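PTS system, lactose-specific IIBC components (Streptococcus pneumoniae, PDB 3NBM) probably relays a phosphoryl group to lactose during its uptake, as the IIB domain of a phosphoenolpyruvate-dependent sugar phosphotransferase system. Local coordinates at residues A[5-10]-A[53-58]. Numbering follows the deposited sequence.
Sequences KELKVL and VYDLII
Asp55 and Lys8 hold each other by two bonds at the start of a parallel strand pair. The carboxylate oxygen OD2 of Asp55 accepts the backbone N-H of Lys8 through its anti lone pair at 2.9 Å, with an N-H...O angle of 163°. Its chi1 of -56°, which sets CG anti to the carbonyl carbon, helps bring the carboxylate to that N-H. The same OD2 accepts a hydrogen bond from a water that also donates to Glu6 O. In return, Lys8 O accepts two backbone donors: Asp55 N lies 2.9 Å from Lys8 O, and Leu56 N lies 3.3 Å from Lys8 O. Beyond this, Leu10 bonds through N to Leu56 O and through O to Ile58 N, the alternation expected of parallel strands.

Leu10 CB sits over the Tyr54 ring, 3.7 Å from its centroid and 13° off the normal, a CH-pi contact; Val53 CG1 lies off-centre over the opposite face. Lys8 O meets the ring edge in plane, and the Tyr54 hydroxyl is anchored by Asn40. The Lys8 chain bends at chi2, and its NZ forms a salt bridge with Glu6 OE1. On the other sheet face, Val9 CG1 touches Ile58 CD1 at 3.7 Å.

These are the central strands of a four-stranded parallel sheet, flanked by strands 37-43 and 80-83; helix 96-105 covers the face bearing Leu7, Val9, Leu56 and Ile58.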
loop_
_atom_site.group_PDB
_atom_site.type_symbol
_atom_site.label_atom_id
_atom_site.label_comp_id
_atom_site.label_asym_id
_atom_site.label_seq_id
_atom_site.Cartn_x
_atom_site.Cartn_y
_atom_site.Cartn_z
ATOM N N LYS A 5 13.590 -11.775 3.409
ATOM C CA LYS A 5 12.566 -11.090 4.244
ATOM C C LYS A 5 11.228 -10.993 3.504
ATOM O O LYS A 5 11.170 -10.825 2.284
ATOM C CB LYS A 5 13.013 -9.667 4.658
ATOM N N GLU A 6 10.153 -11.089 4.266
ATOM C CA GLU A 6 8.817 -10.825 3.753
ATOM C C GLU A 6 8.665 -9.351 3.396
ATOM O O GLU A 6 9.067 -8.503 4.166
ATOM C CB GLU A 6 7.803 -11.222 4.813
ATOM C CG GLU A 6 6.365 -11.050 4.387
ATOM C CD GLU A 6 5.411 -11.578 5.412
ATOM O OE1 GLU A 6 5.500 -11.167 6.574
ATOM O OE2 GLU A 6 4.489 -12.319 5.035
ATOM N N LEU A 7 8.092 -9.073 2.237
ATOM C CA LEU A 7 7.783 -7.714 1.821
ATOM C C LEU A 7 6.638 -7.149 2.667
ATOM O O LEU A 7 5.595 -7.788 2.808
ATOM C CB LEU A 7 7.399 -7.706 0.343
ATOM C CG LEU A 7 7.261 -6.321 -0.280
ATOM C CD1 LEU A 7 8.629 -5.622 -0.378
ATOM C CD2 LEU A 7 6.622 -6.423 -1.670
ATOM N N LYS A 8 6.850 -5.971 3.241
ATOM C CA LYS A 8 5.871 -5.347 4.143
ATOM C C LYS A 8 5.261 -4.130 3.432
ATOM O O LYS A 8 5.982 -3.204 3.042
ATOM C CB LYS A 8 6.532 -4.905 5.445
ATOM C CG LYS A 8 7.354 -5.963 6.160
ATOM C CD LYS A 8 6.587 -7.095 6.685
ATOM C CE LYS A 8 7.467 -8.006 7.580
ATOM N NZ LYS A 8 6.753 -9.207 8.154
ATOM N N VAL A 9 3.937 -4.162 3.277
ATOM C CA VAL A 9 3.180 -3.138 2.568
ATOM C C VAL A 9 2.196 -2.470 3.537
ATOM O O VAL A 9 1.511 -3.146 4.289
ATOM C CB VAL A 9 2.402 -3.741 1.389
ATOM C CG1 VAL A 9 1.670 -2.650 0.600
ATOM C CG2 VAL A 9 3.348 -4.553 0.494
ATOM N N LEU A 10 2.146 -1.143 3.498
ATOM C CA LEU A 10 1.163 -0.363 4.252
ATOM C C LEU A 10 0.300 0.426 3.287
ATOM O O LEU A 10 0.826 1.149 2.443
ATOM C CB LEU A 10 1.869 0.575 5.231
ATOM C CG LEU A 10 0.966 1.468 6.100
ATOM C CD1 LEU A 10 0.098 0.644 7.045
ATOM C CD2 LEU A 10 1.846 2.431 6.898
ATOM N N VAL A 53 9.013 0.699 9.198
ATOM C CA VAL A 53 8.843 -0.746 9.255
ATOM C C VAL A 53 8.534 -1.314 7.863
ATOM O O VAL A 53 8.711 -2.507 7.611
ATOM C CB VAL A 53 7.638 -1.109 10.259
ATOM C CG1 VAL A 53 7.151 -2.561 10.135
ATOM C CG2 VAL A 53 8.020 -0.718 11.700
ATOM N N TYR A 54 8.007 -0.467 6.976
ATOM C CA TYR A 54 7.451 -0.921 5.712
ATOM C C TYR A 54 8.417 -0.699 4.555
ATOM O O TYR A 54 9.268 0.181 4.568
ATOM C CB TYR A 54 6.082 -0.246 5.478
ATOM C CG TYR A 54 5.066 -0.780 6.442
ATOM C CD1 TYR A 54 4.390 -1.921 6.152
ATOM C CD2 TYR A 54 4.825 -0.190 7.682
ATOM C CE1 TYR A 54 3.508 -2.491 7.047
ATOM C CE2 TYR A 54 3.942 -0.762 8.580
ATOM C CZ TYR A 54 3.280 -1.911 8.243
ATOM O OH TYR A 54 2.403 -2.500 9.153
ATOM N N ASP A 55 8.245 -1.518 3.524
ATOM C CA ASP A 55 9.025 -1.449 2.295
ATOM C C ASP A 55 8.324 -0.650 1.196
ATOM O O ASP A 55 8.971 0.007 0.387
ATOM C CB ASP A 55 9.312 -2.849 1.794
ATOM C CG ASP A 55 10.018 -3.690 2.840
ATOM O OD1 ASP A 55 11.106 -3.260 3.310
ATOM O OD2 ASP A 55 9.484 -4.750 3.222
ATOM N N LEU A 56 6.992 -0.735 1.154
ATOM C CA LEU A 56 6.143 -0.101 0.150
ATOM C C LEU A 56 4.951 0.486 0.864
ATOM O O LEU A 56 4.318 -0.205 1.647
ATOM C CB LEU A 56 5.667 -1.136 -0.894
ATOM C CG LEU A 56 4.660 -0.636 -1.944
ATOM C CD1 LEU A 56 5.245 0.440 -2.857
ATOM C CD2 LEU A 56 4.104 -1.818 -2.753
ATOM N N ILE A 57 4.652 1.760 0.588
ATOM C CA ILE A 57 3.449 2.412 1.108
ATOM C C ILE A 57 2.636 2.824 -0.094
ATOM O O ILE A 57 3.126 3.452 -1.027
ATOM C CB ILE A 57 3.770 3.606 2.036
ATOM C CG1 ILE A 57 4.694 3.110 3.179
ATOM C CG2 ILE A 57 2.475 4.223 2.563
ATOM C CD1 ILE A 57 5.163 4.142 4.127
ATOM N N ILE A 58 1.362 2.453 -0.055
ATOM C CA ILE A 58 0.398 2.765 -1.108
ATOM C C ILE A 58 -0.666 3.726 -0.555
ATOM O O ILE A 58 -1.304 3.451 0.453
ATOM C CB ILE A 58 -0.345 1.476 -1.602
ATOM C CG1 ILE A 58 0.655 0.420 -2.115
ATOM C CG2 ILE A 58 -1.402 1.841 -2.681
ATOM C CD1 ILE A 58 0.074 -0.967 -2.327
HETATM O O HOH W 1 11.017 -6.621 4.316
#